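Local coordinates for protein phospholipase C-beta (PLC-beta) (Sepia officinalis, PDB 3QR0) that is a multidomain protein of the phospholipase C-beta family that joins PH, EF-hand-like, TIM-barrel and C2 domains and carries a bound calcium ion, at residues A[669-674]-A[721-726]; A[687-692]-A[699-704]. All blocks are in the same frame, centred on the assembly; numbering follows the deposited sequence.

In the fold
Both contacts lie within the C2 domain of the chain, their centres about 9 Å apart. Contact 1 pairs strands 669-676 and 718-725, the two inner strands of an antiparallel four-stranded sheet. Contact 2 starts on the edge strand 686-688 of that sheet, next to 669-676, and closes the chain back on itself before strand 706-711 of the other four-stranded sheet. In sequence 687-692 and 699-704 fall between the two strands of contact 1. Hydrogen bonds join the contacts, among them Ser669 OG with Tyr701 OH and Val671 N with Thr689 OG1, besides backbone bonds of Ser669 with Ile692 and Val671 with Thr689, so that the 687-704 connection between the sheets is tied to the strand 669-676.

Contact 1 (A[669-674]-A[721-726]); sequences SYVEVE and IIVSEE
The backbones of 669-674 and 721-725 run antiparallel, their axes 4.7 Å apart at closest approach and their directions 154° from each other. Two hydrogen-bonded pairs make the ladder. In the first, Tyr670 N gives to Ser724 O at 3.0 Å and Ser724 N returns a bond to Tyr670 O; in the second, Glu672 N meets Ile722 O at 2.8 Å, answered by Ile722 N on Glu672 O. All four are nearly straight at the hydrogen, and the alternate non-hydrogen-bonded pairs add CA-H...O contacts, such as Val671 CA to Ile722 O at 3.4 Å.

The aliphatic side-chain pairs gather on the face carrying Val671, Val673, Ile721 and Val723. Val671 CG1, anti to its backbone N, reaches Ile721 CG2 at 3.7 Å, while its CG2 meets Val723 CG2 at 4.0 Å. Ile654 and Ile656 of strand 650-660 cover this face.

On the other face, Tyr670 holds CG in the crowded position between its N and carbonyl carbon (chi1 61°), which brings one face of the ring over Ser724. Ser724 CB lies over that ring face in a CH-pi contact, 4.2 Å from the centroid and 28° off the normal. Glu726 O lies at the ring edge, CE2 comes close to Glu725 O, and Lys688 makes a cation-pi contact with the same ring.

Polar bridging on this face runs through one water, which donates to Glu672 OE1 at 2.6 Å, hydrogen-bonds with Ser724 OG, and reaches Ile722 O weakly. It thus links two side chains that do not bond each other directly. Inner strands bonded in this way, with branched aliphatic residues turned to a second sheet, are characteristic of the C2 beta sandwich.

Contact 2 (A[687-692]-A[699-704]); sequences FKTKII and PYYDEK
From Phe687 and Lys688 the chain leads into its packing on 699-704 at Thr689. Its CG2, anti to the carbonyl carbon, rests against CB and CG of Glu703, crossing that side chain obliquely. Thr689 OG1 sits between its own N and carbonyl carbon (chi1 64°), where it donates to Lys690 O at 2.9 Å from above the carbonyl plane and accepts from Val671 N.

Lys690 carries the polar part. Its N-H points almost straight at Glu703 OE1 (3.0 Å, 172° at the hydrogen). The side chain, bent at chi3 and chi4, curls back so that NZ forms a salt bridge with the same OE1 at 3.0 Å; the two donors meet OE1 from opposite faces of the carboxylate, each well out of its plane. NZ also donates to Tyr701 O at 2.7 Å, lying in the plane of that carbonyl. Glu703 meets this pair by holding CG anti to its N (chi1 -166°) and bending at chi2.

Past Ile691, Ile692 fits its branches against three residues. CG2 packs on Pro699 CB at 3.6 Å, CD1 reaches Tyr700 O, and CG1 approaches CD1 of Tyr701 obliquely at 3.5 Å, the tyrosine having its OH bonded to Ser669 OG.

One carboxylate oxygen therefore takes both a backbone N-H and an ammonium group, while that ammonium also grips a backbone carbonyl of 699-704. These bonds are consistent with the folded-back Lys690 side chain seen here, and the nearby positive charge would be expected to favour the ionised form of Glu703.

Contact 1 (A[669-674]-A[721-726])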
loop_
_atom_site.group_PDB
_atom_site.type_symbol
_atom_site.label_atom_id
_atom_site.label_comp_id
_atom_site.label_asym_id
_atom_site.label_seq_id
_atom_site.Cartn_x
_atom_site.Cartn_y
_atom_site.Cartn_z
ATOM N N SER A 669 -8.344 -10.845 -21.217
ATOM C CA SER A 669 -8.544 -10.327 -19.862
ATOM C C SER A 669 -10.003 -10.141 -19.483
ATOM O O SER A 669 -10.882 -10.068 -20.339
ATOM C CB SER A 669 -7.829 -8.987 -19.700
ATOM O OG SER A 669 -8.471 -7.970 -20.448
ATOM N N TYR A 670 -10.237 -10.067 -18.175
ATOM C CA TYR A 670 -11.514 -9.634 -17.635
ATOM C C TYR A 670 -11.292 -8.827 -16.360
ATOM O O TYR A 670 -10.193 -8.816 -15.794
ATOM C CB TYR A 670 -12.454 -10.827 -17.383
ATOM C CG TYR A 670 -11.955 -11.855 -16.387
ATOM C CD1 TYR A 670 -12.096 -11.652 -15.016
ATOM C CD2 TYR A 670 -11.369 -13.044 -16.814
ATOM C CE1 TYR A 670 -11.650 -12.595 -14.096
ATOM C CE2 TYR A 670 -10.923 -14.000 -15.898
ATOM C CZ TYR A 670 -11.067 -13.768 -14.542
ATOM O OH TYR A 670 -10.618 -14.697 -13.625
ATOM N N VAL A 671 -12.345 -8.148 -15.929
ATOM C CA VAL A 671 -12.293 -7.283 -14.763
ATOM C C VAL A 671 -13.396 -7.672 -13.792
ATOM O O VAL A 671 -14.520 -7.988 -14.202
ATOM C CB VAL A 671 -12.441 -5.805 -15.156
ATOM C CG1 VAL A 671 -12.309 -4.893 -13.918
ATOM C CG2 VAL A 671 -11.405 -5.441 -16.222
ATOM N N GLU A 672 -13.049 -7.683 -12.510
ATOM C CA GLU A 672 -13.988 -7.955 -11.435
ATOM C C GLU A 672 -14.055 -6.762 -10.479
ATOM O O GLU A 672 -13.091 -6.011 -10.341
ATOM C CB GLU A 672 -13.543 -9.190 -10.660
ATOM C CG GLU A 672 -13.693 -10.492 -11.402
ATOM C CD GLU A 672 -13.092 -11.645 -10.628
ATOM O OE1 GLU A 672 -11.851 -11.769 -10.635
ATOM O OE2 GLU A 672 -13.858 -12.412 -10.003
ATOM N N VAL A 673 -15.196 -6.596 -9.823
ATOM C CA VAL A 673 -15.376 -5.530 -8.848
ATOM C C VAL A 673 -15.988 -6.110 -7.581
ATOM O O VAL A 673 -17.037 -6.759 -7.630
ATOM C CB VAL A 673 -16.268 -4.394 -9.391
ATOM C CG1 VAL A 673 -16.402 -3.281 -8.355
ATOM C CG2 VAL A 673 -15.686 -3.837 -10.691
ATOM N N GLU A 674 -15.311 -5.900 -6.460
ATOM C CA GLU A 674 -15.749 -6.426 -5.169
ATOM C C GLU A 674 -15.877 -5.300 -4.152
ATOM O O GLU A 674 -15.322 -4.208 -4.341
ATOM C CB GLU A 674 -14.769 -7.502 -4.674
ATOM C CG GLU A 674 -14.836 -8.779 -5.509
ATOM C CD GLU A 674 -14.156 -9.988 -4.881
ATOM O OE1 GLU A 674 -13.446 -9.850 -3.858
ATOM O OE2 GLU A 674 -14.356 -11.100 -5.422
ATOM N N ILE A 721 -11.274 -2.919 -7.687
ATOM C CA ILE A 721 -11.213 -3.390 -9.072
ATOM C C ILE A 721 -10.056 -4.377 -9.208
ATOM O O ILE A 721 -8.934 -4.063 -8.817
ATOM C CB ILE A 721 -11.011 -2.210 -10.054
ATOM C CG1 ILE A 721 -12.266 -1.331 -10.100
ATOM C CG2 ILE A 721 -10.690 -2.717 -11.462
ATOM C CD1 ILE A 721 -12.118 -0.073 -10.987
ATOM N N ILE A 722 -10.330 -5.566 -9.745
ATOM C CA ILE A 722 -9.303 -6.583 -9.968
ATOM C C ILE A 722 -9.295 -6.981 -11.441
ATOM O O ILE A 722 -10.330 -7.331 -12.000
ATOM C CB ILE A 722 -9.523 -7.856 -9.106
ATOM C CG1 ILE A 722 -9.753 -7.508 -7.629
ATOM C CG2 ILE A 722 -8.314 -8.786 -9.235
ATOM C CD1 ILE A 722 -11.208 -7.311 -7.245
ATOM N N VAL A 723 -8.129 -6.916 -12.070
ATOM C CA VAL A 723 -7.991 -7.325 -13.459
ATOM C C VAL A 723 -7.190 -8.620 -13.522
ATOM O O VAL A 723 -6.129 -8.728 -12.901
ATOM C CB VAL A 723 -7.309 -6.249 -14.319
ATOM C CG1 VAL A 723 -7.304 -6.677 -15.781
ATOM C CG2 VAL A 723 -8.003 -4.891 -14.152
ATOM N N SER A 724 -7.704 -9.588 -14.279
ATOM C CA SER A 724 -7.081 -10.903 -14.416
ATOM C C SER A 724 -7.011 -11.345 -15.870
ATOM O O SER A 724 -7.811 -10.910 -16.701
ATOM C CB SER A 724 -7.882 -11.944 -13.627
ATOM O OG SER A 724 -7.974 -11.595 -12.256
ATOM N N GLU A 725 -6.055 -12.220 -16.176
ATOM C CA GLU A 725 -6.055 -12.928 -17.451
ATOM C C GLU A 725 -7.208 -13.933 -17.425
ATOM O O GLU A 725 -7.720 -14.265 -16.349
ATOM C CB GLU A 725 -4.722 -13.638 -17.696
ATOM C CG GLU A 725 -3.520 -12.692 -17.738
ATOM C CD GLU A 725 -2.260 -13.326 -18.322
ATOM O OE1 GLU A 725 -2.365 -14.133 -19.268
ATOM O OE2 GLU A 725 -1.157 -12.995 -17.843
ATOM N N GLU A 726 -7.619 -14.409 -18.600
ATOM C CA GLU A 726 -8.741 -15.350 -18.704
ATOM C C GLU A 726 -8.549 -16.603 -17.851
ATOM O O GLU A 726 -9.517 -17.129 -17.300
ATOM C CB GLU A 726 -8.985 -15.758 -20.160
ATOM C CG GLU A 726 -10.052 -16.848 -20.319
ATOM C CD GLU A 726 -10.503 -17.051 -21.753
ATOM O OE1 GLU A 726 -9.758 -16.671 -22.683
ATOM O OE2 GLU A 726 -11.605 -17.615 -21.946
HETATM O O HOH W 1 -10.237 -10.178 -11.999
#

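Contact 2 (A[687-692]-A[699-704])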
loop_
_atom_site.group_PDB
_atom_site.type_symbol
_atom_site.label_atom_id
_atom_site.label_comp_id
_atom_site.label_asym_id
_atom_site.label_seq_id
_atom_site.Cartn_x
_atom_site.Cartn_y
_atom_site.Cartn_z
ATOM N N PHE A 687 -19.502 -9.885 -9.556
ATOM C CA PHE A 687 -19.385 -9.032 -10.735
ATOM C C PHE A 687 -18.120 -9.305 -11.548
ATOM O O PHE A 687 -17.006 -9.125 -11.059
ATOM C CB PHE A 687 -19.383 -7.566 -10.316
ATOM C CG PHE A 687 -20.666 -7.102 -9.696
ATOM C CD1 PHE A 687 -20.671 -6.505 -8.445
ATOM C CD2 PHE A 687 -21.874 -7.245 -10.370
ATOM C CE1 PHE A 687 -21.859 -6.056 -7.876
ATOM C CE2 PHE A 687 -23.061 -6.805 -9.801
ATOM C CZ PHE A 687 -23.052 -6.214 -8.555
ATOM N N LYS A 688 -18.306 -9.711 -12.797
ATOM C CA LYS A 688 -17.202 -10.030 -13.692
ATOM C C LYS A 688 -17.561 -9.592 -15.109
ATOM O O LYS A 688 -18.651 -9.893 -15.579
ATOM C CB LYS A 688 -16.947 -11.538 -13.656
ATOM C CG LYS A 688 -15.838 -12.029 -14.574
ATOM C CD LYS A 688 -15.634 -13.527 -14.407
ATOM C CE LYS A 688 -14.902 -14.129 -15.583
ATOM N NZ LYS A 688 -14.598 -15.567 -15.344
ATOM N N THR A 689 -16.649 -8.896 -15.785
ATOM C CA THR A 689 -16.885 -8.460 -17.160
ATOM C C THR A 689 -16.776 -9.624 -18.126
ATOM O O THR A 689 -16.291 -10.693 -17.772
ATOM C CB THR A 689 -15.857 -7.403 -17.632
ATOM O OG1 THR A 689 -14.542 -7.980 -17.650
ATOM C CG2 THR A 689 -15.877 -6.177 -16.726
ATOM N N LYS A 690 -17.214 -9.388 -19.354
ATOM C CA LYS A 690 -16.884 -10.259 -20.462
ATOM C C LYS A 690 -15.366 -10.309 -20.661
ATOM O O LYS A 690 -14.632 -9.428 -20.205
ATOM C CB LYS A 690 -17.562 -9.777 -21.754
ATOM C CG LYS A 690 -17.074 -8.412 -22.275
ATOM C CD LYS A 690 -17.767 -8.025 -23.589
ATOM C CE LYS A 690 -19.224 -7.618 -23.387
ATOM N NZ LYS A 690 -19.366 -6.439 -22.486
ATOM N N ILE A 691 -14.910 -11.338 -21.361
ATOM C CA ILE A 691 -13.508 -11.468 -21.716
ATOM C C ILE A 691 -13.243 -10.758 -23.038
ATOM O O ILE A 691 -13.957 -10.965 -24.014
ATOM C CB ILE A 691 -13.094 -12.942 -21.847
ATOM C CG1 ILE A 691 -13.020 -13.590 -20.460
ATOM C CG2 ILE A 691 -11.748 -13.058 -22.570
ATOM C CD1 ILE A 691 -13.081 -15.104 -20.489
ATOM N N ILE A 692 -12.216 -9.916 -23.067
ATOM C CA ILE A 692 -11.750 -9.362 -24.327
ATOM C C ILE A 692 -10.518 -10.159 -24.719
ATOM O O ILE A 692 -9.531 -10.198 -23.978
ATOM C CB ILE A 692 -11.447 -7.859 -24.223
ATOM C CG1 ILE A 692 -12.726 -7.087 -23.872
ATOM C CG2 ILE A 692 -10.877 -7.343 -25.536
ATOM C CD1 ILE A 692 -13.811 -7.151 -24.960
ATOM N N PRO A 699 -8.130 -3.151 -24.556
ATOM C CA PRO A 699 -9.385 -3.909 -24.539
ATOM C C PRO A 699 -10.578 -3.018 -24.199
ATOM O O PRO A 699 -10.471 -2.175 -23.313
ATOM C CB PRO A 699 -9.157 -4.949 -23.434
ATOM C CG PRO A 699 -8.097 -4.352 -22.556
ATOM C CD PRO A 699 -7.205 -3.598 -23.496
ATOM N N TYR A 700 -11.695 -3.205 -24.900
ATOM C CA TYR A 700 -12.893 -2.384 -24.694
ATOM C C TYR A 700 -14.039 -3.258 -24.189
ATOM O O TYR A 700 -14.719 -3.913 -24.968
ATOM C CB TYR A 700 -13.252 -1.662 -26.003
ATOM C CG TYR A 700 -14.466 -0.743 -25.959
ATOM C CD1 TYR A 700 -14.720 0.073 -24.861
ATOM C CD2 TYR A 700 -15.340 -0.664 -27.044
ATOM C CE1 TYR A 700 -15.828 0.923 -24.831
ATOM C CE2 TYR A 700 -16.449 0.186 -27.025
ATOM C CZ TYR A 700 -16.679 0.980 -25.913
ATOM O OH TYR A 700 -17.766 1.819 -25.874
ATOM N N TYR A 701 -14.241 -3.271 -22.873
ATOM C CA TYR A 701 -15.215 -4.175 -22.249
ATOM C C TYR A 701 -16.640 -3.684 -22.462
ATOM O O TYR A 701 -17.529 -4.473 -22.781
ATOM C CB TYR A 701 -14.946 -4.339 -20.746
ATOM C CG TYR A 701 -13.520 -4.714 -20.419
ATOM C CD1 TYR A 701 -13.070 -6.032 -20.547
ATOM C CD2 TYR A 701 -12.615 -3.752 -19.999
ATOM C CE1 TYR A 701 -11.752 -6.370 -20.252
ATOM C CE2 TYR A 701 -11.302 -4.081 -19.703
ATOM C CZ TYR A 701 -10.874 -5.386 -19.831
ATOM O OH TYR A 701 -9.563 -5.690 -19.536
ATOM N N ASP A 702 -16.849 -2.378 -22.285
ATOM C CA ASP A 702 -18.170 -1.771 -22.397
ATOM C C ASP A 702 -19.205 -2.609 -21.647
ATOM O O ASP A 702 -20.211 -3.049 -22.216
ATOM C CB ASP A 702 -18.555 -1.613 -23.874
ATOM C CG ASP A 702 -19.820 -0.798 -24.068
ATOM O OD1 ASP A 702 -20.106 0.089 -23.237
ATOM O OD2 ASP A 702 -20.525 -1.046 -25.057
ATOM N N GLU A 703 -18.937 -2.842 -20.369
ATOM C CA GLU A 703 -19.753 -3.742 -19.566
ATOM C C GLU A 703 -20.925 -2.998 -18.956
ATOM O O GLU A 703 -20.799 -1.835 -18.584
ATOM C CB GLU A 703 -18.916 -4.373 -18.454
ATOM C CG GLU A 703 -19.569 -5.570 -17.767
ATOM C CD GLU A 703 -19.755 -6.767 -18.690
ATOM O OE1 GLU A 703 -18.916 -6.976 -19.592
ATOM O OE2 GLU A 703 -20.747 -7.506 -18.504
ATOM N N LYS A 704 -22.067 -3.676 -18.863
ATOM C CA LYS A 704 -23.213 -3.153 -18.137
ATOM C C LYS A 704 -22.786 -2.840 -16.701
ATOM O O LYS A 704 -21.978 -3.565 -16.114
ATOM C CB LYS A 704 -24.361 -4.169 -18.153
ATOM C CG LYS A 704 -25.595 -3.771 -17.338
ATOM C CD LYS A 704 -26.258 -2.508 -17.882
ATOM C CE LYS A 704 -27.394 -2.024 -16.987
ATOM N NZ LYS A 704 -27.757 -0.599 -17.276
#